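Local coordinates for NTF2-like Protein (Anabaena variabilis ATCC 29413, PDB 3DMC), which is of unknown function but adopts the SnoaL-like form of the NTF2 fold, whose relatives often hold small molecules in a pocket between helices and curved sheet, at residues Q16-F21 with F92-E97; Q31-M36 with E62-V67; F41-P46 with G52-K57. All blocks are in the same frame, centred on the assembly; numbering follows the deposited sequence.

Contact 1 of 3, residues Q16-F21 with F92-E97; sequences QGFEFF and FEFRDE
Phe18 of helix 9-27 lies flat on Phe92 of strand 89-100 in an offset stack, the two ring planes only 4° apart and the centroids separated by 4.1 Å. The side chains run in opposite senses, so each ring reaches back toward the other's stem: Phe18 CE1 comes within 3.5 Å of Phe92 CB, while Phe18 CB stands over the Phe92 ring in a CH-pi contact, 3.9 Å from its centroid. With its ring turned away from the backbone N (chi1 -158°), Phe18 extends from the helix toward the sheet. Its far edge then meets Phe94 in an offset edge-to-face pair, the planes inclined at 62°, with Phe18 CZ 3.6 Å from Phe94 CD1. Phe21, one helical turn on, adds a lighter touch at its own ring edge, where Phe21 CE2 lies 3.9 Å from Phe94 CZ. With an alanine in place of Phe92 the stacking partner over one face of Phe18 is gone, and that ring would probably be free to tilt into the gap. From the other side of the strand, Glu93 makes a salt bridge to Arg124 of the second subunit. The buried aromatic cluster of Phe18, Phe92 and Phe94 is part of the packing of the long N-terminal helix on the curved sheet of the NTF2-like fold; an acetate near Phe94, probably from the crystallisation liquor, may mark a pocket.

Contact 2 of 3, residues Q31-M36 with E62-V67; sequences QKFLDM and EFFTYV
Phe33, in the short helix 31-34, drives the edge of its ring toward the face of Phe64 on helix 57-69. The planes stand almost perpendicular, at 84°, and the centroids are 5.3 Å apart, so this is an offset edge-to-face pair rather than a stack. The leading atom is Phe33 CE2, which approaches Phe64 CZ to 3.5 Å and Phe64 CE2 to 3.6 Å, nearer the rim of the ring than its middle. The first torsions bring the two together: Phe33 sends CG opposite the backbone N (chi1 -177°), whereas Phe64 has CG opposite its carbonyl carbon (chi1 -74°). Leu34 takes a looser part, its CD2 lying 4.4 Å from Phe64 CD2.

In the next shell, Phe64 is held on its other face by its own neighbour in sequence, Phe63, whose CD2 sits 3.6 Å above the ring plane and over its centre; Trp30 also stacks with Phe64. Phe63 in turn packs among Phe43, Phe45 and Phe50, carrying the aromatic network toward the hairpin. Behind Phe33 lies helix 9-27, with Gly17 O 3.4 Å from Phe33 CD1. Leu34 also rests on Ala60 and Lys61, and its carbonyl oxygen accepts a hydrogen bond from Lys57 NZ, a polar tie from the short helix to the start of helix 57-69. On the exposed side of the short helix, Gln31 NE2 donates a 2.7 Å hydrogen bond to Asp35 OD1 from above the carboxylate plane, bracing one turn.

No hydrogen bond joins 31-36 directly to 62-67; the interface is wholly apolar and buried, so the mutual setting of the two helices here probably rests on how the rings fit rather than on polar pairing.

Contact 3 of 3, residues F41-P46 with G52-K57; sequences FTFWFP and GLNVGK
Phe43 and Asn54 form an antiparallel hydrogen-bonded pair at the middle of a hairpin, where Phe43 N reaches Asn54 O at 2.9 Å and Asn54 N reaches Phe43 O at 2.8 Å. Phe45 and Gly52 pair likewise nearer the turn, and at the other end Gly56 N bonds to Phe41 O at 2.7 Å. Thr42 with Val55 and Trp44 with Leu53 are the intervening non-hydrogen-bonded pairs.

The amide of Asn54 lies stacked on the Phe43 ring, the planes 12° apart, and packing is tight: Asn54 CB is 3.2 Å from the ring centroid. Its ND2 adds a second, longer bond to Phe43 O, 3.3 Å, coming from above the carbonyl plane; ND2 also bonds to Phe50 O, and OD1 accepts from Arg59, which together fix the amide's rotation. On the opposite face, Trp44 spreads its indole over Gly52, whose CA stands 3.4 Å from the centroid of the six-membered ring, while Leu53 CD1 meets both Trp44 CD1 and Thr42 CB.

Strand 52-55 is an edge strand within this chain, strand 41-45 also pairs, in parallel, with strand 119-127, Gly56 occupies the N-cap position of helix 57-69, and Trp44 makes a cation-pi contact with Arg108 of the second subunit.

Overall arrangement
Contacts 1 and 2 are buried and purely apolar across their segments, whereas contact 3, at the margin of the sheet, is only partly buried and depends on backbone hydrogen bonding. All three use phenylalanine rings, but stacking dominates in contact 1, edge-to-face packing in contact 2, and CH-pi and amide stacking in contact 3. Contacts 1 and 3 reach the same sheet about 18 Å apart, centre to centre, without touching. Contact 2 bridges them: Phe20 packs against helix 31-34 on one side, and Phe63 against the hairpin on the other. Along the chain they are nested, 3 inside 2 inside 1.

Contact 1 of 3, residues Q16-F21 with F92-E97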
loop_
_atom_site.group_PDB
_atom_site.type_symbol
_atom_site.label_atom_id
_atom_site.label_comp_id
_atom_site.label_asym_id
_atom_site.label_seq_id
_atom_site.Cartn_x
_atom_site.Cartn_y
_atom_site.Cartn_z
ATOM N N GLN A 16 17.804 -2.858 1.846
ATOM C CA GLN A 16 18.750 -2.255 2.790
ATOM C C GLN A 16 18.056 -1.112 3.494
ATOM O O GLN A 16 18.156 -0.958 4.697
ATOM C CB GLN A 16 20.027 -1.757 2.119
ATOM C CG GLN A 16 21.024 -1.184 3.120
ATOM C CD GLN A 16 21.465 -2.220 4.159
ATOM O OE1 GLN A 16 21.025 -2.204 5.321
ATOM N NE2 GLN A 16 22.319 -3.137 3.732
ATOM N N GLY A 17 17.342 -0.308 2.733
ATOM C CA GLY A 17 16.524 0.773 3.312
ATOM C C GLY A 17 15.540 0.272 4.344
ATOM O O GLY A 17 15.357 0.903 5.410
ATOM N N PHE A 18 14.938 -0.879 4.058
ATOM C CA PHE A 18 13.906 -1.425 4.948
ATOM C C PHE A 18 14.551 -1.907 6.248
ATOM O O PHE A 18 14.003 -1.756 7.324
ATOM C CB PHE A 18 13.063 -2.523 4.317
ATOM C CG PHE A 18 11.741 -2.689 4.989
ATOM C CD1 PHE A 18 10.763 -1.707 4.849
ATOM C CD2 PHE A 18 11.482 -3.783 5.788
ATOM C CE1 PHE A 18 9.544 -1.837 5.471
ATOM C CE2 PHE A 18 10.256 -3.912 6.435
ATOM C CZ PHE A 18 9.284 -2.924 6.264
ATOM N N GLU A 19 15.766 -2.428 6.146
ATOM C CA GLU A 19 16.516 -2.781 7.365
ATOM C C GLU A 19 16.731 -1.547 8.230
ATOM O O GLU A 19 16.509 -1.577 9.418
ATOM C CB GLU A 19 17.877 -3.385 7.005
ATOM C CG GLU A 19 17.767 -4.767 6.447
ATOM C CD GLU A 19 17.612 -5.825 7.511
ATOM O OE1 GLU A 19 18.471 -5.904 8.413
ATOM O OE2 GLU A 19 16.614 -6.574 7.463
ATOM N N PHE A 20 17.185 -0.453 7.630
ATOM C CA PHE A 20 17.448 0.777 8.400
ATOM C C PHE A 20 16.147 1.402 8.931
ATOM O O PHE A 20 16.126 2.031 9.996
ATOM C CB PHE A 20 18.313 1.815 7.653
ATOM C CG PHE A 20 19.713 1.327 7.403
ATOM C CD1 PHE A 20 20.299 0.470 8.299
ATOM C CD2 PHE A 20 20.423 1.695 6.275
ATOM C CE1 PHE A 20 21.582 -0.027 8.092
ATOM C CE2 PHE A 20 21.713 1.202 6.059
ATOM C CZ PHE A 20 22.282 0.335 6.978
ATOM N N PHE A 21 15.061 1.160 8.204
ATOM C CA PHE A 21 13.721 1.657 8.590
ATOM C C PHE A 21 13.236 0.852 9.812
ATOM O O PHE A 21 12.762 1.398 10.810
ATOM C CB PHE A 21 12.764 1.508 7.400
ATOM C CG PHE A 21 11.347 1.859 7.687
ATOM C CD1 PHE A 21 10.898 3.182 7.699
ATOM C CD2 PHE A 21 10.414 0.847 7.846
ATOM C CE1 PHE A 21 9.533 3.473 7.916
ATOM C CE2 PHE A 21 9.072 1.136 8.054
ATOM C CZ PHE A 21 8.639 2.415 8.091
ATOM N N PHE A 92 6.622 -2.747 0.560
ATOM C CA PHE A 92 6.680 -3.618 1.723
ATOM C C PHE A 92 5.329 -3.551 2.422
ATOM O O PHE A 92 4.936 -2.508 2.901
ATOM C CB PHE A 92 7.782 -3.116 2.668
ATOM C CG PHE A 92 9.154 -3.184 2.079
ATOM C CD1 PHE A 92 9.655 -2.102 1.304
ATOM C CD2 PHE A 92 9.966 -4.291 2.286
ATOM C CE1 PHE A 92 10.904 -2.165 0.755
ATOM C CE2 PHE A 92 11.230 -4.339 1.732
ATOM C CZ PHE A 92 11.691 -3.288 0.967
ATOM N N GLU A 93 4.652 -4.693 2.486
ATOM C CA GLU A 93 3.407 -4.824 3.206
ATOM C C GLU A 93 3.745 -5.570 4.488
ATOM O O GLU A 93 4.192 -6.744 4.461
ATOM C CB GLU A 93 2.358 -5.606 2.420
ATOM C CG GLU A 93 1.843 -4.934 1.166
ATOM C CD GLU A 93 0.857 -5.814 0.427
ATOM O OE1 GLU A 93 -0.166 -6.200 1.072
ATOM O OE2 GLU A 93 1.111 -6.107 -0.768
ATOM N N PHE A 94 3.502 -4.883 5.593
ATOM C CA PHE A 94 3.904 -5.383 6.917
ATOM C C PHE A 94 2.876 -5.140 8.039
ATOM O O PHE A 94 1.889 -4.407 7.885
ATOM C CB PHE A 94 5.315 -4.898 7.302
ATOM C CG PHE A 94 5.419 -3.413 7.543
ATOM C CD1 PHE A 94 5.732 -2.528 6.517
ATOM C CD2 PHE A 94 5.212 -2.895 8.813
ATOM C CE1 PHE A 94 5.825 -1.174 6.763
ATOM C CE2 PHE A 94 5.298 -1.549 9.051
ATOM C CZ PHE A 94 5.605 -0.678 8.028
ATOM N N ARG A 95 3.131 -5.803 9.166
ATOM C CA ARG A 95 2.310 -5.665 10.392
ATOM C C ARG A 95 3.233 -5.181 11.480
ATOM O O ARG A 95 4.384 -5.650 11.569
ATOM C CB ARG A 95 1.646 -7.014 10.787
ATOM C CG ARG A 95 0.588 -7.533 9.799
ATOM C CD ARG A 95 0.231 -9.005 9.960
ATOM N NE ARG A 95 -0.214 -9.244 11.345
ATOM C CZ ARG A 95 0.547 -9.797 12.297
ATOM N NH1 ARG A 95 1.787 -10.191 12.025
ATOM N NH2 ARG A 95 0.066 -9.959 13.534
ATOM N N ASP A 96 2.773 -4.190 12.254
ATOM C CA ASP A 96 3.610 -3.623 13.287
ATOM C C ASP A 96 2.858 -3.412 14.589
ATOM O O ASP A 96 1.612 -3.512 14.678
ATOM C CB ASP A 96 4.371 -2.376 12.803
ATOM C CG ASP A 96 3.485 -1.164 12.518
ATOM O OD1 ASP A 96 2.246 -1.241 12.671
ATOM O OD2 ASP A 96 4.084 -0.122 12.121
ATOM N N GLU A 97 3.659 -3.184 15.604
ATOM C CA GLU A 97 3.127 -2.873 16.932
ATOM C C GLU A 97 4.125 -2.244 17.862
ATOM O O GLU A 97 5.328 -2.495 17.791
ATOM C CB GLU A 97 2.567 -4.111 17.586
ATOM C CG GLU A 97 3.578 -5.147 17.886
ATOM C CD GLU A 97 2.950 -6.347 18.581
ATOM O OE1 GLU A 97 1.704 -6.346 18.757
ATOM O OE2 GLU A 97 3.696 -7.272 18.955
#

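Contact 2 of 3, residues Q31-M36 with E62-V67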
loop_
_atom_site.group_PDB
_atom_site.type_symbol
_atom_site.label_atom_id
_atom_site.label_comp_id
_atom_site.label_asym_id
_atom_site.label_seq_id
_atom_site.Cartn_x
_atom_site.Cartn_y
_atom_site.Cartn_z
ATOM N N GLN A 31 19.599 7.878 11.641
ATOM C CA GLN A 31 20.671 8.398 10.772
ATOM C C GLN A 31 21.004 7.483 9.601
ATOM O O GLN A 31 21.269 7.941 8.491
ATOM C CB GLN A 31 21.942 8.755 11.550
ATOM C CG GLN A 31 22.822 9.698 10.747
ATOM C CD GLN A 31 22.078 10.962 10.333
ATOM O OE1 GLN A 31 21.507 11.662 11.175
ATOM N NE2 GLN A 31 22.075 11.259 9.035
ATOM N N LYS A 32 20.960 6.179 9.832
ATOM C CA LYS A 32 21.409 5.217 8.821
ATOM C C LYS A 32 20.412 5.234 7.665
ATOM O O LYS A 32 20.792 5.198 6.499
ATOM C CB LYS A 32 21.602 3.812 9.403
ATOM C CG LYS A 32 22.872 3.708 10.229
ATOM C CD LYS A 32 23.362 2.293 10.325
ATOM C CE LYS A 32 24.645 2.197 11.163
ATOM N NZ LYS A 32 25.800 2.888 10.517
ATOM N N PHE A 33 19.125 5.306 8.017
ATOM C CA PHE A 33 18.061 5.421 7.003
ATOM C C PHE A 33 18.200 6.737 6.229
ATOM O O PHE A 33 18.157 6.759 5.004
ATOM C CB PHE A 33 16.654 5.295 7.626
ATOM C CG PHE A 33 15.568 5.325 6.613
ATOM C CD1 PHE A 33 15.431 4.271 5.710
ATOM C CD2 PHE A 33 14.667 6.384 6.553
ATOM C CE1 PHE A 33 14.418 4.267 4.758
ATOM C CE2 PHE A 33 13.667 6.384 5.598
ATOM C CZ PHE A 33 13.555 5.314 4.690
ATOM N N LEU A 34 18.384 7.832 6.954
ATOM C CA LEU A 34 18.476 9.161 6.348
ATOM C C LEU A 34 19.649 9.255 5.375
ATOM O O LEU A 34 19.573 9.890 4.324
ATOM C CB LEU A 34 18.633 10.243 7.428
ATOM C CG LEU A 34 17.419 10.532 8.300
ATOM C CD1 LEU A 34 17.797 11.420 9.472
ATOM C CD2 LEU A 34 16.285 11.169 7.479
ATOM N N ASP A 35 20.727 8.583 5.742
ATOM C CA ASP A 35 21.961 8.647 4.965
ATOM C C ASP A 35 21.746 8.003 3.589
ATOM O O ASP A 35 22.508 8.222 2.636
ATOM C CB ASP A 35 23.125 7.978 5.704
ATOM C CG ASP A 35 23.706 8.853 6.808
ATOM O OD1 ASP A 35 23.334 10.036 6.923
ATOM O OD2 ASP A 35 24.554 8.344 7.578
HETATM N N MSE A 36 20.703 7.187 3.497
HETATM C CA MSE A 36 20.439 6.477 2.254
HETATM C C MSE A 36 19.467 7.216 1.375
HETATM O O MSE A 36 19.115 6.732 0.298
HETATM C CB MSE A 36 19.891 5.082 2.519
HETATM C CG MSE A 36 20.957 4.040 2.663
HETATM SE SE MSE A 36 19.943 2.453 2.793
HETATM C CE MSE A 36 19.594 2.088 0.880
ATOM N N GLU A 62 12.598 15.472 10.615
ATOM C CA GLU A 62 11.563 15.956 11.528
ATOM C C GLU A 62 10.500 14.866 11.657
ATOM O O GLU A 62 10.095 14.478 12.746
ATOM C CB GLU A 62 10.942 17.238 11.015
ATOM C CG GLU A 62 11.969 18.362 10.913
ATOM C CD GLU A 62 11.409 19.660 10.351
ATOM O OE1 GLU A 62 10.195 19.729 10.040
ATOM O OE2 GLU A 62 12.206 20.612 10.228
ATOM N N PHE A 63 10.063 14.409 10.499
ATOM C CA PHE A 63 9.018 13.368 10.425
ATOM C C PHE A 63 9.398 12.101 11.228
ATOM O O PHE A 63 8.642 11.587 12.101
ATOM C CB PHE A 63 8.754 12.995 8.969
ATOM C CG PHE A 63 7.835 11.841 8.825
ATOM C CD1 PHE A 63 6.522 11.947 9.227
ATOM C CD2 PHE A 63 8.294 10.625 8.321
ATOM C CE1 PHE A 63 5.655 10.878 9.101
ATOM C CE2 PHE A 63 7.423 9.535 8.210
ATOM C CZ PHE A 63 6.100 9.683 8.591
ATOM N N PHE A 64 10.590 11.584 10.956
ATOM C CA PHE A 64 10.967 10.291 11.571
ATOM C C PHE A 64 11.183 10.449 13.088
ATOM O O PHE A 64 10.857 9.572 13.880
ATOM C CB PHE A 64 12.154 9.683 10.825
ATOM C CG PHE A 64 11.764 9.131 9.489
ATOM C CD1 PHE A 64 10.825 8.109 9.410
ATOM C CD2 PHE A 64 12.280 9.640 8.321
ATOM C CE1 PHE A 64 10.436 7.582 8.169
ATOM C CE2 PHE A 64 11.878 9.121 7.086
ATOM C CZ PHE A 64 10.953 8.090 7.024
ATOM N N THR A 65 11.705 11.607 13.474
ATOM C CA THR A 65 11.838 11.930 14.888
ATOM C C THR A 65 10.476 11.982 15.578
ATOM O O THR A 65 10.286 11.495 16.695
ATOM C CB THR A 65 12.567 13.267 15.095
ATOM O OG1 THR A 65 13.880 13.172 14.528
ATOM C CG2 THR A 65 12.655 13.592 16.551
ATOM N N TYR A 66 9.531 12.535 14.842
ATOM C CA TYR A 66 8.151 12.702 15.291
ATOM C C TYR A 66 7.516 11.346 15.467
ATOM O O TYR A 66 6.796 11.095 16.426
ATOM C CB TYR A 66 7.355 13.541 14.280
ATOM C CG TYR A 66 5.866 13.574 14.558
ATOM C CD1 TYR A 66 5.374 14.188 15.706
ATOM C CD2 TYR A 66 4.955 12.993 13.684
ATOM C CE1 TYR A 66 4.016 14.223 15.982
ATOM C CE2 TYR A 66 3.591 13.032 13.942
ATOM C CZ TYR A 66 3.127 13.645 15.096
ATOM O OH TYR A 66 1.773 13.685 15.381
ATOM N N VAL A 67 7.794 10.473 14.518
ATOM C CA VAL A 67 7.205 9.117 14.546
ATOM C C VAL A 67 7.637 8.441 15.832
ATOM O O VAL A 67 6.834 7.842 16.541
ATOM C CB VAL A 67 7.612 8.284 13.322
ATOM C CG1 VAL A 67 7.388 6.762 13.608
ATOM C CG2 VAL A 67 6.847 8.769 12.076
#

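Contact 3 of 3, residues F41-P46 with G52-K57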
loop_
_atom_site.group_PDB
_atom_site.type_symbol
_atom_site.label_atom_id
_atom_site.label_comp_id
_atom_site.label_asym_id
_atom_site.label_seq_id
_atom_site.Cartn_x
_atom_site.Cartn_y
_atom_site.Cartn_z
ATOM N N PHE A 41 14.837 13.892 -1.880
ATOM C CA PHE A 41 13.914 12.926 -1.249
ATOM C C PHE A 41 12.547 13.560 -0.965
ATOM O O PHE A 41 12.473 14.660 -0.421
ATOM C CB PHE A 41 14.506 12.418 0.069
ATOM C CG PHE A 41 13.614 11.448 0.802
ATOM C CD1 PHE A 41 13.510 10.140 0.376
ATOM C CD2 PHE A 41 12.882 11.849 1.930
ATOM C CE1 PHE A 41 12.680 9.222 1.073
ATOM C CE2 PHE A 41 12.063 10.935 2.636
ATOM C CZ PHE A 41 11.969 9.623 2.181
ATOM N N THR A 42 11.470 12.856 -1.327
ATOM C CA THR A 42 10.113 13.298 -0.941
ATOM C C THR A 42 9.397 12.156 -0.273
ATOM O O THR A 42 9.753 10.990 -0.448
ATOM C CB THR A 42 9.249 13.723 -2.127
ATOM O OG1 THR A 42 8.842 12.558 -2.873
ATOM C CG2 THR A 42 9.964 14.720 -3.016
ATOM N N PHE A 43 8.434 12.501 0.548
ATOM C CA PHE A 43 7.653 11.449 1.232
ATOM C C PHE A 43 6.227 11.909 1.354
ATOM O O PHE A 43 5.942 13.083 1.573
ATOM C CB PHE A 43 8.221 11.034 2.599
ATOM C CG PHE A 43 8.293 12.147 3.640
ATOM C CD1 PHE A 43 9.299 13.106 3.595
ATOM C CD2 PHE A 43 7.400 12.212 4.678
ATOM C CE1 PHE A 43 9.368 14.102 4.557
ATOM C CE2 PHE A 43 7.469 13.214 5.626
ATOM C CZ PHE A 43 8.466 14.152 5.556
ATOM N N TRP A 44 5.336 10.953 1.189
ATOM C CA TRP A 44 3.886 11.205 1.290
ATOM C C TRP A 44 3.336 10.438 2.504
ATOM O O TRP A 44 3.636 9.262 2.699
ATOM C CB TRP A 44 3.178 10.710 0.019
ATOM C CG TRP A 44 2.322 11.695 -0.687
ATOM C CD1 TRP A 44 2.659 12.414 -1.797
ATOM C CD2 TRP A 44 0.969 12.053 -0.374
ATOM N NE1 TRP A 44 1.618 13.205 -2.173
ATOM C CE2 TRP A 44 0.565 13.010 -1.321
ATOM C CE3 TRP A 44 0.076 11.685 0.626
ATOM C CZ2 TRP A 44 -0.705 13.589 -1.307
ATOM C CZ3 TRP A 44 -1.202 12.262 0.635
ATOM C CH2 TRP A 44 -1.565 13.221 -0.323
ATOM N N PHE A 45 2.522 11.123 3.293
ATOM C CA PHE A 45 1.931 10.556 4.505
ATOM C C PHE A 45 0.426 10.925 4.600
ATOM O O PHE A 45 -0.001 11.942 4.114
ATOM C CB PHE A 45 2.762 11.011 5.718
ATOM C CG PHE A 45 2.373 10.374 7.021
ATOM C CD1 PHE A 45 2.901 9.151 7.399
ATOM C CD2 PHE A 45 1.499 11.021 7.890
ATOM C CE1 PHE A 45 2.556 8.577 8.618
ATOM C CE2 PHE A 45 1.150 10.447 9.097
ATOM C CZ PHE A 45 1.678 9.231 9.464
ATOM N N PRO A 46 -0.400 10.046 5.197
ATOM C CA PRO A 46 -1.826 10.237 4.969
ATOM C C PRO A 46 -2.522 11.356 5.697
ATOM O O PRO A 46 -3.529 11.858 5.210
ATOM C CB PRO A 46 -2.430 8.889 5.411
ATOM C CG PRO A 46 -1.292 7.922 5.297
ATOM C CD PRO A 46 -0.098 8.701 5.708
ATOM N N GLY A 52 0.301 14.698 3.196
ATOM C CA GLY A 52 0.604 15.027 1.815
ATOM C C GLY A 52 2.058 14.892 1.430
ATOM O O GLY A 52 2.796 14.092 2.000
ATOM N N LEU A 53 2.458 15.711 0.463
ATOM C CA LEU A 53 3.811 15.676 -0.071
ATOM C C LEU A 53 4.739 16.527 0.788
ATOM O O LEU A 53 4.456 17.697 1.094
ATOM C CB LEU A 53 3.844 16.171 -1.525
ATOM C CG LEU A 53 5.243 16.099 -2.144
ATOM C CD1 LEU A 53 5.572 14.691 -2.576
ATOM C CD2 LEU A 53 5.328 17.102 -3.303
ATOM N N ASN A 54 5.838 15.904 1.185
ATOM C CA ASN A 54 6.871 16.544 2.002
ATOM C C ASN A 54 8.173 16.472 1.270
ATOM O O ASN A 54 8.504 15.444 0.722
ATOM C CB ASN A 54 7.007 15.808 3.334
ATOM C CG ASN A 54 5.754 15.900 4.181
ATOM O OD1 ASN A 54 5.631 16.778 5.011
ATOM N ND2 ASN A 54 4.824 14.975 3.977
ATOM N N VAL A 55 8.926 17.574 1.266
ATOM C CA VAL A 55 10.118 17.645 0.423
ATOM C C VAL A 55 11.374 17.835 1.246
ATOM O O VAL A 55 11.426 18.665 2.146
ATOM C CB VAL A 55 9.970 18.805 -0.612
ATOM C CG1 VAL A 55 11.248 18.990 -1.434
ATOM C CG2 VAL A 55 8.765 18.552 -1.511
ATOM N N GLY A 56 12.377 17.028 0.932
ATOM C CA GLY A 56 13.710 17.151 1.532
ATOM C C GLY A 56 14.038 16.416 2.808
ATOM O O GLY A 56 13.160 16.001 3.570
ATOM N N LYS A 57 15.347 16.292 3.049
ATOM C CA LYS A 57 15.880 15.455 4.142
ATOM C C LYS A 57 15.789 16.077 5.535
ATOM O O LYS A 57 15.715 15.373 6.525
ATOM C CB LYS A 57 17.320 15.011 3.860
ATOM C CG LYS A 57 17.417 14.045 2.686
ATOM C CD LYS A 57 18.843 13.660 2.365
ATOM C CE LYS A 57 19.482 12.883 3.474
ATOM N NZ LYS A 57 20.769 12.234 3.053
#